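Local coordinates for protein arginase (Thermus thermophilus, PDB 2EF5) that probably hydrolyses L-arginine to L-ornithine and urea, using two manganese ions held in each subunit, at residues Glu68-Ala73 against Thr151-Ala156; Asp95-Met100 against Gly132-Met137; Val114-Ala119 against His213-Ala218; Ala121-Pro126 against Ser143-Pro148. One frame throughout, in Å; residues are numbered along the deposited sequence.

In the fold
From the N terminus, the first segment to take part lies on helix 66-81, which interaction 1 joins to helix 148-154, closing a long loop. Interactions 2 and 4 are both nested in that loop: interaction 2 brings the start of helix 99-107 against the loop before helix 138-142, and interaction 4 lays the chain beyond strand 113-117 beside the one leading into helix 148-154. These two cross each other. Interaction 3 reaches furthest, pairing strand 113-117 with strand 212-217 in the parallel sheet; it crosses interactions 1 and 2 and encloses interaction 4. Interactions 2, 3 and 4 all supply ligands to one manganese ion, while interaction 1 lies on the outer helical layer.

Interaction 1 (Glu68-Ala73 against Thr151-Ala156); sequences EIRAAA and TEVFRA
Arg70 and Val153 bring their backbones to 8.7 Å between CA atoms, and Ala73 lies at a similar spacing from Phe154, so helix 66-81 meets the last turn of helix 148-154 with no backbone-to-backbone contact. Phe154 fills much of the gap. Its CZ lies 3.4 Å from Ala73 CB, approached obliquely, while the carbonyl O of Arg70 lies in the plane of the ring at its edge. A small alanine suits this spot because it lets the ring come right up to the helix, and Val153 CG2 covers one ring face over its centre. These two helices pack outside helix 99-107, whose Met100 touches Phe154, on one side of the parallel sheet of the arginase fold. On the outer side, Arg70 reaches across with CG anti to the backbone N (chi1 180°) and the chain extended as far as NE. Its NH2 forms a salt bridge at 2.8 Å with Glu152 OE2, which receives it on its anti lone pair; the bond is bent, N-H...O 137°, and the guanidinium and carboxylate planes stand 75° apart. The long, flat guanidinium suits this place, since its NE also hydrogen-bonds to the carbonyl O of Arg149 while Val153 CG2 lies over one of its faces. Val153 CG1 comes within 3.3 Å of Arg70 NH2, so the charged group rests on an apolar side chain.

Interaction 2 (Asp95-Met100 against Gly132-Met137); sequences DHSLSM and GNVHGM. With MN (manganese (II) ion), chain H.
His135 faces Asp95 and Ser97 from across the contact, with the backbones closest where Ser97 and His135 have their CA atoms 4.3 Å apart. The imidazole and the Asp95 carboxylate are turned 32° from each other, and Asp95 OD1 lies 3.7 Å from His135 CD2, approaching the ring obliquely. His135 CG sits between its own backbone N and carbonyl carbon (chi1 51°), and chi2 of 67° turns CD2 rather than ND1 to the carboxylate; Asn133 CB covers one face of the ring toward its rim. The other carboxylate oxygen of Asp95, OD2, accepts a hydrogen bond from Leu12 N, which helps to fix the acid. A compact serine suits position 97, where the two backbones are so close. Further along, Met100 and Val134 cross at about a right angle, with Met100 CE 4.0 Å from Val134 CG1; the flexible thioether bends at its end to meet the branched valine. Beside this packing, His96 turns its ring away from the 132-137 segment and binds manganese through ND1 at 2.2 Å, while its NE2 is hydrogen-bonded to Ser215 OG, a second-shell contact that steadies the ring. The contact thus lies between strand 212-217, reached through His96, and helix 66-81, whose Ile69 packs on Ser97, Met100 and Val134.

Interaction 3 (Val114-Ala119 against His213-Ala218); sequences VVWVDA and HVSLDA. With MN (manganese (II) ion), chain H; MN (manganese (II) ion), chain G.
The dinuclear manganese site of this arginase sits at the C-terminal ends of two neighbouring parallel strands, 114-117 and 213-217, where Asp118 and Asp217 meet. Asp118 bridges the ions with its two oxygens: OD2 binds one manganese at 2.1 Å and OD1 the other at 2.2 Å. Asp217 bridges with a single oxygen, OD2, which is 2.5 Å from each ion. The carboxylate planes are 61° apart, and Asp118 OD2 lies 3.0 Å from Asp217 OD2, a closeness that the shared metal charge probably makes tolerable. His96 and Asp122 complete the protein ligands of the first ion, while His120 and Asp219 belong to the second site. Upstream, the strands run 12° from parallel in the central sheet of the arginase fold, joined by alternating bonds such as Val115 N to His213 O and Asp217 N to Val117 O. Branched residues suit the face carrying Val115, Val117, Val214 and Leu216, where Val117 CG1 packs on Leu216 CD1 at 3.9 Å. On the other face Trp116 CG, anti to the backbone N (chi1 -157°), leads the indole over Ser215, whose OG lies 3.8 Å from the ring plane, toward the rim; small enough to fit there, it also hydrogen-bonds to Asp259 OD2. Trp116 NE1 hydrogen-bonds to Asp122 OD2; an alanine in place of Trp116 would probably leave that metal-binding oxygen without this donor and open a gap over Ser215.

Interaction 4 (Ala121-Pro126 against Ser143-Pro148); sequences ADFNTP and SGLGHP. With MN (manganese (II) ion), chain H.
Phe123 meets Ser143 and Leu145 in the closely packed part of this contact between two loop segments, which run in nearly the same direction, 15° apart. Ser143 OG lies at the edge of the phenyl ring, near its plane, 3.6 Å from Phe123 CE1, and is itself hydrogen-bonded to the carbonyl O of Leu139. Leu145 CD1 comes obliquely to Phe123 CE2 at 3.7 Å, carried there with CG anti to the carbonyl carbon (chi1 -58°) and CD1 extended beyond (chi2 169°). A flat aromatic suits this place because it can meet a hydroxyl at its rim and also receive a methyl, while Leu139 and Leu178 also touch its side chain. An alanine in place of Phe123 would probably open a gap between the two segments and leave Leu145 CD1 without its aromatic partner. Toward the solvent side the packing is sparser. Thr125 CG2 is 4.0 Å from Gly146 N, and Pro126, an exposed residue, places its CD 3.8 Å from Gly146 CA and crosses the His147 side chain at about a right angle. Glycine suits position 146 because its backbone angles would jam a side chain against the preceding carbonyl. Here a water joins the backbones, donating to Asn124 O and to Leu145 O, each at 2.7 Å. Next to Phe123, Asp122 binds manganese through OD2, so the contact begins one residue after a metal ligand. With no direct hydrogen bond between the segments, their association rests on apolar packing and a water that satisfies two carbonyls which could not bond to each other.

Interaction 1 (Glu68-Ala73 against Thr151-Ala156)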
# COMPACT_ATOMS: atom_id res chain seq x y z
N GLU A 68 20.89 1.46 -43.11
CA GLU A 68 19.87 1.49 -44.16
C GLU A 68 18.61 2.17 -43.63
O GLU A 68 17.95 2.94 -44.33
CB GLU A 68 19.54 0.08 -44.65
CG GLU A 68 20.68 -0.60 -45.40
CD GLU A 68 21.61 -1.38 -44.50
OE1 GLU A 68 22.04 -0.86 -43.45
OE2 GLU A 68 21.93 -2.54 -44.86
N ILE A 69 18.29 1.88 -42.37
CA ILE A 69 17.13 2.48 -41.73
C ILE A 69 17.37 3.98 -41.59
O ILE A 69 16.50 4.79 -41.90
CB ILE A 69 16.88 1.85 -40.35
CG1 ILE A 69 16.43 0.40 -40.53
CG2 ILE A 69 15.83 2.64 -39.60
CD1 ILE A 69 16.32 -0.38 -39.24
N ARG A 70 18.56 4.34 -41.12
CA ARG A 70 18.92 5.75 -40.95
C ARG A 70 18.78 6.51 -42.27
O ARG A 70 18.20 7.59 -42.32
CB ARG A 70 20.36 5.84 -40.44
CG ARG A 70 20.89 7.26 -40.21
CD ARG A 70 22.35 7.21 -39.76
NE ARG A 70 22.84 8.48 -39.25
CZ ARG A 70 23.13 9.54 -40.00
NH1 ARG A 70 22.99 9.48 -41.32
NH2 ARG A 70 23.56 10.66 -39.43
N ALA A 71 19.30 5.92 -43.35
CA ALA A 71 19.25 6.55 -44.66
C ALA A 71 17.81 6.82 -45.11
O ALA A 71 17.47 7.94 -45.51
CB ALA A 71 19.96 5.67 -45.69
N ALA A 72 16.96 5.80 -45.03
CA ALA A 72 15.56 5.95 -45.42
C ALA A 72 14.83 6.97 -44.55
O ALA A 72 14.15 7.86 -45.07
CB ALA A 72 14.85 4.60 -45.36
N ALA A 73 14.96 6.84 -43.24
CA ALA A 73 14.31 7.75 -42.31
C ALA A 73 14.76 9.19 -42.54
O ALA A 73 13.99 10.13 -42.35
CB ALA A 73 14.61 7.33 -40.87
N THR A 151 20.26 8.94 -32.76
CA THR A 151 19.88 10.09 -31.95
C THR A 151 20.44 11.40 -32.49
O THR A 151 19.80 12.44 -32.37
CB THR A 151 20.33 9.91 -30.49
OG1 THR A 151 21.75 9.73 -30.44
CG2 THR A 151 19.64 8.70 -29.86
N GLU A 152 21.62 11.35 -33.10
CA GLU A 152 22.25 12.56 -33.63
C GLU A 152 21.40 13.27 -34.68
O GLU A 152 21.44 14.49 -34.80
CB GLU A 152 23.64 12.27 -34.21
CG GLU A 152 23.67 11.22 -35.31
CD GLU A 152 25.06 11.04 -35.90
OE1 GLU A 152 26.05 11.18 -35.15
OE2 GLU A 152 25.16 10.76 -37.11
N VAL A 153 20.62 12.51 -35.44
CA VAL A 153 19.79 13.12 -36.47
C VAL A 153 18.28 12.98 -36.25
O VAL A 153 17.50 13.64 -36.93
CB VAL A 153 20.13 12.56 -37.86
CG1 VAL A 153 21.53 12.99 -38.28
CG2 VAL A 153 20.02 11.04 -37.86
N PHE A 154 17.87 12.14 -35.30
CA PHE A 154 16.44 11.95 -35.07
C PHE A 154 15.89 12.39 -33.71
O PHE A 154 14.67 12.39 -33.52
CB PHE A 154 16.05 10.50 -35.34
CG PHE A 154 16.38 10.03 -36.73
CD1 PHE A 154 15.97 10.77 -37.83
CD2 PHE A 154 17.12 8.87 -36.93
CE1 PHE A 154 16.30 10.36 -39.11
CE2 PHE A 154 17.45 8.45 -38.21
CZ PHE A 154 17.05 9.20 -39.31
N ARG A 155 16.76 12.75 -32.77
CA ARG A 155 16.27 13.20 -31.47
C ARG A 155 15.33 14.36 -31.80
O ARG A 155 15.72 15.27 -32.54
CB ARG A 155 17.42 13.67 -30.58
CG ARG A 155 17.00 14.05 -29.16
CD ARG A 155 18.20 14.30 -28.25
NE ARG A 155 18.97 15.48 -28.63
CZ ARG A 155 18.58 16.73 -28.44
NH1 ARG A 155 17.41 16.98 -27.86
NH2 ARG A 155 19.35 17.74 -28.83
N ALA A 156 14.11 14.34 -31.28
CA ALA A 156 13.19 15.42 -31.61
C ALA A 156 12.10 15.71 -30.60
O ALA A 156 11.30 16.63 -30.79
CB ALA A 156 12.56 15.15 -32.98

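Interaction 2 (Asp95-Met100 against Gly132-Met137)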
# COMPACT_ATOMS: atom_id res chain seq x y z
N ASP A 95 7.72 -0.83 -40.99
CA ASP A 95 8.30 -0.69 -39.66
C ASP A 95 8.02 0.63 -38.97
O ASP A 95 8.05 1.68 -39.60
CB ASP A 95 9.83 -0.84 -39.70
CG ASP A 95 10.28 -2.15 -40.29
OD1 ASP A 95 9.63 -3.18 -40.01
OD2 ASP A 95 11.30 -2.16 -41.02
N HIS A 96 7.79 0.56 -37.66
CA HIS A 96 7.54 1.76 -36.88
C HIS A 96 8.82 2.59 -36.80
O HIS A 96 8.80 3.74 -36.35
CB HIS A 96 7.09 1.38 -35.47
CG HIS A 96 6.19 2.41 -34.84
ND1 HIS A 96 5.33 2.10 -33.80
CD2 HIS A 96 5.96 3.69 -35.16
CE1 HIS A 96 4.61 3.17 -33.51
NE2 HIS A 96 4.97 4.15 -34.32
N SER A 97 9.93 2.00 -37.24
CA SER A 97 11.22 2.69 -37.25
C SER A 97 11.13 3.98 -38.04
O SER A 97 11.84 4.94 -37.76
CB SER A 97 12.30 1.80 -37.89
OG SER A 97 12.49 0.60 -37.17
N LEU A 98 10.24 4.01 -39.04
CA LEU A 98 10.06 5.19 -39.87
C LEU A 98 9.70 6.43 -39.06
O LEU A 98 9.93 7.56 -39.50
CB LEU A 98 8.98 4.93 -40.93
CG LEU A 98 7.54 4.75 -40.45
CD1 LEU A 98 6.90 6.10 -40.12
CD2 LEU A 98 6.73 4.06 -41.54
N SER A 99 9.14 6.22 -37.87
CA SER A 99 8.75 7.35 -37.03
C SER A 99 9.92 8.23 -36.60
O SER A 99 9.71 9.39 -36.25
CB SER A 99 7.97 6.87 -35.80
OG SER A 99 6.68 6.41 -36.19
N MET A 100 11.14 7.69 -36.61
CA MET A 100 12.29 8.49 -36.22
C MET A 100 12.39 9.64 -37.21
O MET A 100 12.71 10.76 -36.85
CB MET A 100 13.57 7.65 -36.26
CG MET A 100 13.62 6.52 -35.25
SD MET A 100 15.20 5.62 -35.27
CE MET A 100 15.11 4.80 -36.84
N GLY A 132 17.61 -6.92 -30.97
CA GLY A 132 18.35 -5.93 -31.75
C GLY A 132 17.53 -5.23 -32.84
O GLY A 132 18.08 -4.48 -33.64
N ASN A 133 16.22 -5.48 -32.87
CA ASN A 133 15.38 -4.85 -33.88
C ASN A 133 15.25 -3.35 -33.64
O ASN A 133 14.86 -2.91 -32.56
CB ASN A 133 13.98 -5.48 -33.88
CG ASN A 133 13.97 -6.85 -34.52
OD1 ASN A 133 13.08 -7.66 -34.25
ND2 ASN A 133 14.94 -7.12 -35.38
N VAL A 134 15.59 -2.56 -34.66
CA VAL A 134 15.51 -1.12 -34.54
C VAL A 134 14.07 -0.64 -34.41
O VAL A 134 13.80 0.35 -33.73
CB VAL A 134 16.16 -0.43 -35.76
CG1 VAL A 134 16.01 1.09 -35.64
CG2 VAL A 134 17.64 -0.80 -35.84
N HIS A 135 13.13 -1.34 -35.04
CA HIS A 135 11.74 -0.92 -34.95
C HIS A 135 11.18 -1.07 -33.54
O HIS A 135 10.00 -0.80 -33.29
CB HIS A 135 10.87 -1.67 -35.98
CG HIS A 135 11.02 -3.16 -35.95
ND1 HIS A 135 10.60 -3.94 -34.89
CD2 HIS A 135 11.49 -4.03 -36.89
CE1 HIS A 135 10.80 -5.21 -35.18
NE2 HIS A 135 11.33 -5.29 -36.39
N GLY A 136 12.04 -1.47 -32.62
CA GLY A 136 11.64 -1.60 -31.23
C GLY A 136 12.33 -0.53 -30.40
O GLY A 136 12.32 -0.57 -29.18
N MET A 137 12.92 0.45 -31.08
CA MET A 137 13.63 1.54 -30.41
C MET A 137 13.32 2.97 -30.90
O MET A 137 13.85 3.93 -30.33
CB MET A 137 15.15 1.35 -30.54
CG MET A 137 15.63 -0.08 -30.70
SD MET A 137 17.41 -0.17 -31.05
CE MET A 137 17.84 -1.69 -30.21
MN MN H . 5.34 0.24 -32.61

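Interaction 3 (Val114-Ala119 against His213-Ala218)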
# COMPACT_ATOMS: atom_id res chain seq x y z
N VAL A 114 3.93 14.03 -28.51
CA VAL A 114 3.82 12.78 -29.25
C VAL A 114 2.88 11.80 -28.57
O VAL A 114 3.10 11.43 -27.42
CB VAL A 114 5.21 12.11 -29.41
CG1 VAL A 114 5.06 10.74 -30.11
CG2 VAL A 114 6.14 13.01 -30.19
N VAL A 115 1.84 11.39 -29.28
CA VAL A 115 0.88 10.43 -28.74
C VAL A 115 1.19 9.12 -29.47
O VAL A 115 0.89 8.97 -30.65
CB VAL A 115 -0.58 10.88 -29.03
CG1 VAL A 115 -1.56 9.90 -28.40
CG2 VAL A 115 -0.81 12.29 -28.47
N TRP A 116 1.81 8.18 -28.75
CA TRP A 116 2.20 6.89 -29.31
C TRP A 116 1.15 5.85 -28.93
O TRP A 116 1.06 5.43 -27.78
CB TRP A 116 3.58 6.53 -28.75
CG TRP A 116 4.40 5.55 -29.54
CD1 TRP A 116 4.43 4.19 -29.40
CD2 TRP A 116 5.39 5.87 -30.55
NE1 TRP A 116 5.37 3.64 -30.25
CE2 TRP A 116 5.97 4.63 -30.95
CE3 TRP A 116 5.83 7.07 -31.12
CZ2 TRP A 116 6.98 4.59 -31.94
CZ3 TRP A 116 6.83 7.00 -32.11
CH2 TRP A 116 7.40 5.77 -32.49
N VAL A 117 0.33 5.47 -29.91
CA VAL A 117 -0.76 4.53 -29.70
C VAL A 117 -0.25 3.20 -30.23
O VAL A 117 -0.23 2.95 -31.44
CB VAL A 117 -2.02 5.02 -30.45
CG1 VAL A 117 -3.25 4.28 -29.96
CG2 VAL A 117 -2.17 6.52 -30.24
N ASP A 118 0.14 2.35 -29.29
CA ASP A 118 0.80 1.11 -29.64
C ASP A 118 0.65 0.07 -28.54
O ASP A 118 0.49 0.42 -27.37
CB ASP A 118 2.28 1.47 -29.75
CG ASP A 118 3.06 0.53 -30.59
OD1 ASP A 118 2.95 -0.70 -30.42
OD2 ASP A 118 3.83 1.07 -31.42
N ALA A 119 0.74 -1.21 -28.90
CA ALA A 119 0.65 -2.28 -27.91
C ALA A 119 2.03 -2.35 -27.24
O ALA A 119 2.18 -2.92 -26.16
CB ALA A 119 0.33 -3.60 -28.57
N HIS A 213 1.57 15.13 -32.61
CA HIS A 213 1.89 14.15 -33.64
C HIS A 213 1.35 12.82 -33.11
O HIS A 213 1.68 12.40 -32.01
CB HIS A 213 3.40 14.02 -33.85
CG HIS A 213 3.77 12.93 -34.81
ND1 HIS A 213 3.85 11.60 -34.43
CD2 HIS A 213 4.02 12.96 -36.14
CE1 HIS A 213 4.12 10.86 -35.49
NE2 HIS A 213 4.23 11.66 -36.54
N VAL A 214 0.51 12.17 -33.90
CA VAL A 214 -0.06 10.90 -33.47
C VAL A 214 0.58 9.76 -34.26
O VAL A 214 0.56 9.76 -35.48
CB VAL A 214 -1.58 10.86 -33.69
CG1 VAL A 214 -2.13 9.47 -33.35
CG2 VAL A 214 -2.25 11.93 -32.83
N SER A 215 1.16 8.79 -33.56
CA SER A 215 1.78 7.66 -34.23
C SER A 215 0.93 6.45 -33.89
O SER A 215 0.93 5.97 -32.75
CB SER A 215 3.22 7.48 -33.74
OG SER A 215 3.94 6.64 -34.61
N LEU A 216 0.21 5.94 -34.88
CA LEU A 216 -0.68 4.81 -34.67
C LEU A 216 -0.17 3.48 -35.21
O LEU A 216 -0.05 3.28 -36.42
CB LEU A 216 -2.06 5.14 -35.28
CG LEU A 216 -3.18 4.10 -35.24
CD1 LEU A 216 -3.51 3.73 -33.79
CD2 LEU A 216 -4.41 4.68 -35.94
N ASP A 217 0.14 2.57 -34.29
CA ASP A 217 0.61 1.24 -34.64
C ASP A 217 -0.64 0.37 -34.66
O ASP A 217 -1.39 0.33 -33.69
CB ASP A 217 1.58 0.71 -33.58
CG ASP A 217 2.22 -0.60 -33.99
OD1 ASP A 217 1.50 -1.49 -34.48
OD2 ASP A 217 3.45 -0.75 -33.82
N ALA A 218 -0.87 -0.32 -35.78
CA ALA A 218 -2.05 -1.16 -35.94
C ALA A 218 -2.20 -2.19 -34.82
O ALA A 218 -3.32 -2.58 -34.50
CB ALA A 218 -2.00 -1.88 -37.29
MN MN H . 5.34 0.24 -32.61
MN MN G . 3.85 -2.17 -31.82

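Interaction 4 (Ala121-Pro126 against Ser143-Pro148)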
# COMPACT_ATOMS: atom_id res chain seq x y z
N ALA A 121 5.94 -0.15 -26.40
CA ALA A 121 6.47 1.18 -26.10
C ALA A 121 7.58 1.61 -27.05
O ALA A 121 7.88 2.80 -27.14
CB ALA A 121 6.98 1.21 -24.66
N ASP A 122 8.18 0.65 -27.75
CA ASP A 122 9.26 0.94 -28.69
C ASP A 122 10.28 1.86 -28.02
O ASP A 122 10.81 2.78 -28.66
CB ASP A 122 8.73 1.62 -29.95
CG ASP A 122 7.77 0.73 -30.73
OD1 ASP A 122 8.02 -0.48 -30.82
OD2 ASP A 122 6.78 1.27 -31.26
N PHE A 123 10.55 1.60 -26.75
CA PHE A 123 11.47 2.41 -25.97
C PHE A 123 12.77 1.69 -25.61
O PHE A 123 13.40 1.99 -24.59
CB PHE A 123 10.78 2.89 -24.70
CG PHE A 123 11.18 4.28 -24.28
CD1 PHE A 123 10.71 5.39 -24.97
CD2 PHE A 123 12.01 4.48 -23.19
CE1 PHE A 123 11.07 6.68 -24.59
CE2 PHE A 123 12.38 5.76 -22.79
CZ PHE A 123 11.91 6.87 -23.49
N ASN A 124 13.18 0.73 -26.44
CA ASN A 124 14.41 -0.02 -26.20
C ASN A 124 15.64 0.73 -26.72
O ASN A 124 15.53 1.63 -27.55
CB ASN A 124 14.35 -1.39 -26.88
CG ASN A 124 13.68 -2.45 -26.03
OD1 ASN A 124 12.82 -3.19 -26.51
ND2 ASN A 124 14.08 -2.53 -24.77
N THR A 125 16.80 0.35 -26.20
CA THR A 125 18.07 0.92 -26.64
C THR A 125 18.88 -0.30 -27.04
O THR A 125 18.47 -1.43 -26.80
CB THR A 125 18.80 1.65 -25.50
OG1 THR A 125 18.95 0.78 -24.37
CG2 THR A 125 18.03 2.89 -25.09
N PRO A 126 20.04 -0.09 -27.69
CA PRO A 126 20.83 -1.27 -28.08
C PRO A 126 21.12 -2.15 -26.87
O PRO A 126 21.22 -3.37 -26.99
CB PRO A 126 22.08 -0.65 -28.68
CG PRO A 126 21.54 0.59 -29.34
CD PRO A 126 20.62 1.14 -28.26
N SER A 143 13.41 10.27 -28.30
CA SER A 143 13.55 10.88 -26.98
C SER A 143 15.01 11.15 -26.63
O SER A 143 15.31 11.63 -25.53
CB SER A 143 12.92 9.99 -25.91
OG SER A 143 11.52 9.89 -26.10
N GLY A 144 15.91 10.83 -27.56
CA GLY A 144 17.33 11.05 -27.33
C GLY A 144 18.10 9.93 -26.67
O GLY A 144 19.21 10.15 -26.19
N LEU A 145 17.53 8.73 -26.64
CA LEU A 145 18.19 7.57 -26.03
C LEU A 145 18.45 6.50 -27.07
O LEU A 145 17.55 6.14 -27.84
CB LEU A 145 17.31 6.99 -24.92
CG LEU A 145 16.88 7.89 -23.76
CD1 LEU A 145 15.82 7.18 -22.95
CD2 LEU A 145 18.09 8.24 -22.89
N GLY A 146 19.67 5.97 -27.10
CA GLY A 146 19.99 4.92 -28.05
C GLY A 146 21.26 5.15 -28.83
O GLY A 146 22.10 5.97 -28.45
N HIS A 147 21.40 4.43 -29.94
CA HIS A 147 22.58 4.54 -30.77
C HIS A 147 22.81 5.96 -31.26
O HIS A 147 21.90 6.60 -31.77
CB HIS A 147 22.46 3.61 -31.97
CG HIS A 147 23.76 3.37 -32.67
ND1 HIS A 147 24.51 2.23 -32.47
CD2 HIS A 147 24.47 4.14 -33.53
CE1 HIS A 147 25.63 2.31 -33.18
NE2 HIS A 147 25.62 3.47 -33.83
N PRO A 148 24.04 6.47 -31.11
CA PRO A 148 24.41 7.82 -31.53
C PRO A 148 24.10 8.13 -33.01
O PRO A 148 23.70 9.25 -33.33
CB PRO A 148 25.91 7.88 -31.23
CG PRO A 148 26.04 6.97 -30.05
CD PRO A 148 25.17 5.80 -30.45
MN MN H . 5.34 0.24 -32.61
O HOH W 1 17.04 3.60 -28.69